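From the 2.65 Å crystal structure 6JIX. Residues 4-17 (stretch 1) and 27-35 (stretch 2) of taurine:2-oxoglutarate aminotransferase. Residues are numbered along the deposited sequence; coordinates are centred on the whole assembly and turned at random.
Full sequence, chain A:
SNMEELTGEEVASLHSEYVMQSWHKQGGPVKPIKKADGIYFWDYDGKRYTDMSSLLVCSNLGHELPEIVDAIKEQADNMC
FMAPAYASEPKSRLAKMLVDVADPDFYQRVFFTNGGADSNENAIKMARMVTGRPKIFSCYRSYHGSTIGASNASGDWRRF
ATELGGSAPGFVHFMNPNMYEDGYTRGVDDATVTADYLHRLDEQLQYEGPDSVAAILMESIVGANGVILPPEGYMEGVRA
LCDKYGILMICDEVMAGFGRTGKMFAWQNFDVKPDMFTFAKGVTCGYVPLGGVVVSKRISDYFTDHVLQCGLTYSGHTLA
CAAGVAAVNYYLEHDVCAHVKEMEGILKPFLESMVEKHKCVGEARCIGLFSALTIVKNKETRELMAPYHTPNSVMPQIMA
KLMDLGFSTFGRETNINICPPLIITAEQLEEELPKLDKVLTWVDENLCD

Stretch 1 4-17: EELTGEEVASLHSE
Stretch 2 (27-35) GGPVKPIKK

The contact is tied together by one strikingly short hydrogen bond: S16 OG donates to G28 O at 2.4 Å, and it is the only hydrogen bond between the two stretches. S16 lies in a helix that begins at residue 8 and continues beyond residue 17, its CA-to-CB bond pointing sideways and its chi1 at -94°, between wells. Beside this bond the backbones come close, with the S16 and G27 CA atoms 4.5 Å apart, and G27 CA approaches S16 O at 3.2 Å in a CA-H...O contact with 152° at the hydrogen. G27 adopts phi/psi 85/10, a conformation that favours glycine. G28 follows at -66/-179, where a CB would clash with P29 CD at 3.0 Å.

From P29 (-72/158) the second stretch is extended, V30 at -152/141, K31 at -83/122 and P32 at -88/129, and enters a strand that includes residues 33-35. It runs back along the helix, so that rising numbers in one stretch meet falling numbers in the other: G27 lies by S16, and P32 by A12 (CA-CA 5.3 Å). The alternation of an extended chain turns V30 and P32 toward the helix and K31 away.

V30, chi1 p, packs its CG1 3.8 Å from A12 CB and 3.4 Å from A12 O, while its CG2 lies over a face of the H15 ring, 4.2 Å from the centroid and 23° off the normal. H15 holds chi1 t and chi2 106°. P32, puckered C-gamma endo, places CB 3.8 Å from V11 CG1 (V11 chi1 t) and CG 4.0 Å from A12 CB.

The helix start is capped by T7 (chi1 p), whose OG1 accepts from E10 N at 3.1 Å; E10 OE1 reciprocates, accepting from T7 N at 3.2 Å.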

# COMPACT_ATOMS: atom_id res chain seq x y z
N GLU A 4 -1.34 29.96 -5.93
CA GLU A 4 -0.52 30.80 -5.08
C GLU A 4 0.08 30.00 -3.94
O GLU A 4 -0.65 29.33 -3.20
CB GLU A 4 -1.35 31.95 -4.52
CG GLU A 4 -1.16 33.24 -5.28
CD GLU A 4 -1.20 34.44 -4.37
OE1 GLU A 4 -0.21 34.64 -3.64
OE2 GLU A 4 -2.21 35.18 -4.39
N GLU A 5 1.40 30.08 -3.80
CA GLU A 5 2.09 29.33 -2.76
C GLU A 5 1.49 29.65 -1.39
O GLU A 5 1.03 30.76 -1.13
CB GLU A 5 3.59 29.66 -2.80
CG GLU A 5 4.48 28.68 -2.04
CD GLU A 5 5.68 29.38 -1.40
OE1 GLU A 5 6.03 29.07 -0.24
OE2 GLU A 5 6.27 30.26 -2.08
N LEU A 6 1.40 28.63 -0.54
CA LEU A 6 0.79 28.77 0.78
C LEU A 6 1.83 29.16 1.83
O LEU A 6 2.95 28.64 1.84
CB LEU A 6 0.14 27.46 1.22
CG LEU A 6 -1.05 26.93 0.43
CD1 LEU A 6 -1.49 25.65 1.09
CD2 LEU A 6 -2.17 27.95 0.41
N THR A 7 1.43 30.07 2.73
CA THR A 7 2.24 30.42 3.89
C THR A 7 2.30 29.27 4.88
O THR A 7 1.49 28.34 4.86
CB THR A 7 1.68 31.66 4.60
OG1 THR A 7 0.39 31.36 5.13
CG2 THR A 7 1.57 32.83 3.64
N GLY A 8 3.32 29.31 5.74
CA GLY A 8 3.40 28.32 6.80
C GLY A 8 2.11 28.24 7.59
O GLY A 8 1.56 27.16 7.81
N GLU A 9 1.56 29.40 7.97
CA GLU A 9 0.34 29.40 8.78
C GLU A 9 -0.84 28.82 8.00
O GLU A 9 -1.71 28.17 8.59
CB GLU A 9 0.02 30.81 9.29
N GLU A 10 -0.89 29.05 6.68
CA GLU A 10 -1.94 28.44 5.86
C GLU A 10 -1.76 26.93 5.73
O GLU A 10 -2.74 26.18 5.71
CB GLU A 10 -1.98 29.08 4.47
CG GLU A 10 -2.54 30.48 4.41
CD GLU A 10 -2.60 31.05 2.99
OE1 GLU A 10 -1.56 31.04 2.29
OE2 GLU A 10 -3.69 31.49 2.58
N VAL A 11 -0.51 26.48 5.59
CA VAL A 11 -0.25 25.06 5.40
C VAL A 11 -0.57 24.28 6.66
O VAL A 11 -1.18 23.20 6.60
CB VAL A 11 1.21 24.84 4.95
CG1 VAL A 11 1.68 23.45 5.32
CG2 VAL A 11 1.35 25.08 3.45
N ALA A 12 -0.18 24.80 7.83
CA ALA A 12 -0.44 24.12 9.09
C ALA A 12 -1.92 24.16 9.46
O ALA A 12 -2.43 23.20 10.05
CB ALA A 12 0.39 24.74 10.21
N SER A 13 -2.61 25.25 9.12
CA SER A 13 -4.03 25.37 9.40
C SER A 13 -4.84 24.38 8.57
O SER A 13 -5.74 23.71 9.10
CB SER A 13 -4.48 26.81 9.13
OG SER A 13 -5.83 26.87 8.66
N LEU A 14 -4.56 24.30 7.26
CA LEU A 14 -5.26 23.36 6.40
C LEU A 14 -5.02 21.92 6.84
O LEU A 14 -5.93 21.08 6.80
CB LEU A 14 -4.86 23.56 4.94
CG LEU A 14 -5.38 24.89 4.40
CD1 LEU A 14 -5.72 24.78 2.95
CD2 LEU A 14 -6.62 25.28 5.19
N HIS A 15 -3.79 21.60 7.25
CA HIS A 15 -3.51 20.25 7.74
C HIS A 15 -4.34 19.96 9.00
O HIS A 15 -4.96 18.90 9.11
CB HIS A 15 -2.02 20.07 8.02
CG HIS A 15 -1.68 18.77 8.69
ND1 HIS A 15 -1.07 17.73 8.03
CD2 HIS A 15 -1.88 18.35 9.96
CE1 HIS A 15 -0.91 16.72 8.86
NE2 HIS A 15 -1.39 17.06 10.04
N SER A 16 -4.34 20.90 9.95
CA SER A 16 -5.05 20.69 11.21
C SER A 16 -6.54 20.51 10.99
O SER A 16 -7.21 19.87 11.81
CB SER A 16 -4.81 21.87 12.14
OG SER A 16 -3.73 21.60 13.00
N GLU A 17 -7.07 21.06 9.90
CA GLU A 17 -8.50 21.11 9.64
C GLU A 17 -8.98 20.02 8.69
O GLU A 17 -10.11 19.54 8.84
CB GLU A 17 -8.85 22.49 9.06
CG GLU A 17 -10.29 22.96 9.21
CD GLU A 17 -10.57 24.24 8.41
OE1 GLU A 17 -11.75 24.43 8.01
OE2 GLU A 17 -9.62 25.03 8.18
N GLY A 27 -6.69 17.28 14.59
CA GLY A 27 -6.82 18.71 14.79
C GLY A 27 -5.84 19.37 15.74
O GLY A 27 -6.02 20.55 16.06
N GLY A 28 -4.79 18.67 16.18
CA GLY A 28 -3.83 19.29 17.04
C GLY A 28 -3.06 20.40 16.34
O GLY A 28 -3.30 20.72 15.16
N PRO A 29 -2.13 21.02 17.06
CA PRO A 29 -1.14 21.88 16.39
C PRO A 29 -0.15 21.03 15.60
O PRO A 29 0.07 19.85 15.90
CB PRO A 29 -0.47 22.61 17.56
CG PRO A 29 -0.58 21.65 18.70
CD PRO A 29 -1.85 20.86 18.50
N VAL A 30 0.50 21.65 14.61
CA VAL A 30 1.39 20.91 13.72
C VAL A 30 2.49 21.82 13.17
O VAL A 30 2.26 22.98 12.83
CB VAL A 30 0.60 20.25 12.57
CG1 VAL A 30 -0.16 21.30 11.81
CG2 VAL A 30 1.53 19.47 11.67
N LYS A 31 3.70 21.26 13.07
CA LYS A 31 4.83 21.97 12.48
C LYS A 31 4.77 21.85 10.96
O LYS A 31 4.76 20.73 10.44
CB LYS A 31 6.14 21.40 13.02
CG LYS A 31 7.30 22.41 13.05
CD LYS A 31 8.51 21.92 13.86
CE LYS A 31 8.10 21.28 15.19
NZ LYS A 31 7.78 22.28 16.26
N PRO A 32 4.72 22.97 10.21
CA PRO A 32 4.74 22.89 8.75
C PRO A 32 6.15 22.88 8.18
O PRO A 32 6.98 23.72 8.56
CB PRO A 32 3.96 24.14 8.33
CG PRO A 32 4.31 25.13 9.39
CD PRO A 32 4.57 24.36 10.67
N ILE A 33 6.46 21.91 7.31
CA ILE A 33 7.79 21.74 6.75
C ILE A 33 7.77 22.20 5.30
O ILE A 33 6.92 21.78 4.51
CB ILE A 33 8.27 20.28 6.87
CG1 ILE A 33 8.45 19.93 8.34
CG2 ILE A 33 9.58 20.09 6.15
CD1 ILE A 33 9.52 20.72 9.04
N LYS A 34 8.72 23.08 4.96
CA LYS A 34 8.76 23.79 3.69
C LYS A 34 9.74 23.17 2.70
O LYS A 34 9.50 23.23 1.49
CB LYS A 34 9.13 25.26 3.93
CG LYS A 34 9.65 26.06 2.74
CD LYS A 34 9.58 27.56 3.05
CE LYS A 34 9.60 28.41 1.79
NZ LYS A 34 11.01 28.82 1.50
N LYS A 35 10.82 22.56 3.20
CA LYS A 35 11.91 22.10 2.36
C LYS A 35 12.73 21.08 3.14
O LYS A 35 12.78 21.11 4.37
CB LYS A 35 12.77 23.30 1.90
CG LYS A 35 14.16 22.96 1.36
CD LYS A 35 14.17 22.86 -0.17
CE LYS A 35 15.20 21.84 -0.66
NZ LYS A 35 15.20 21.66 -2.15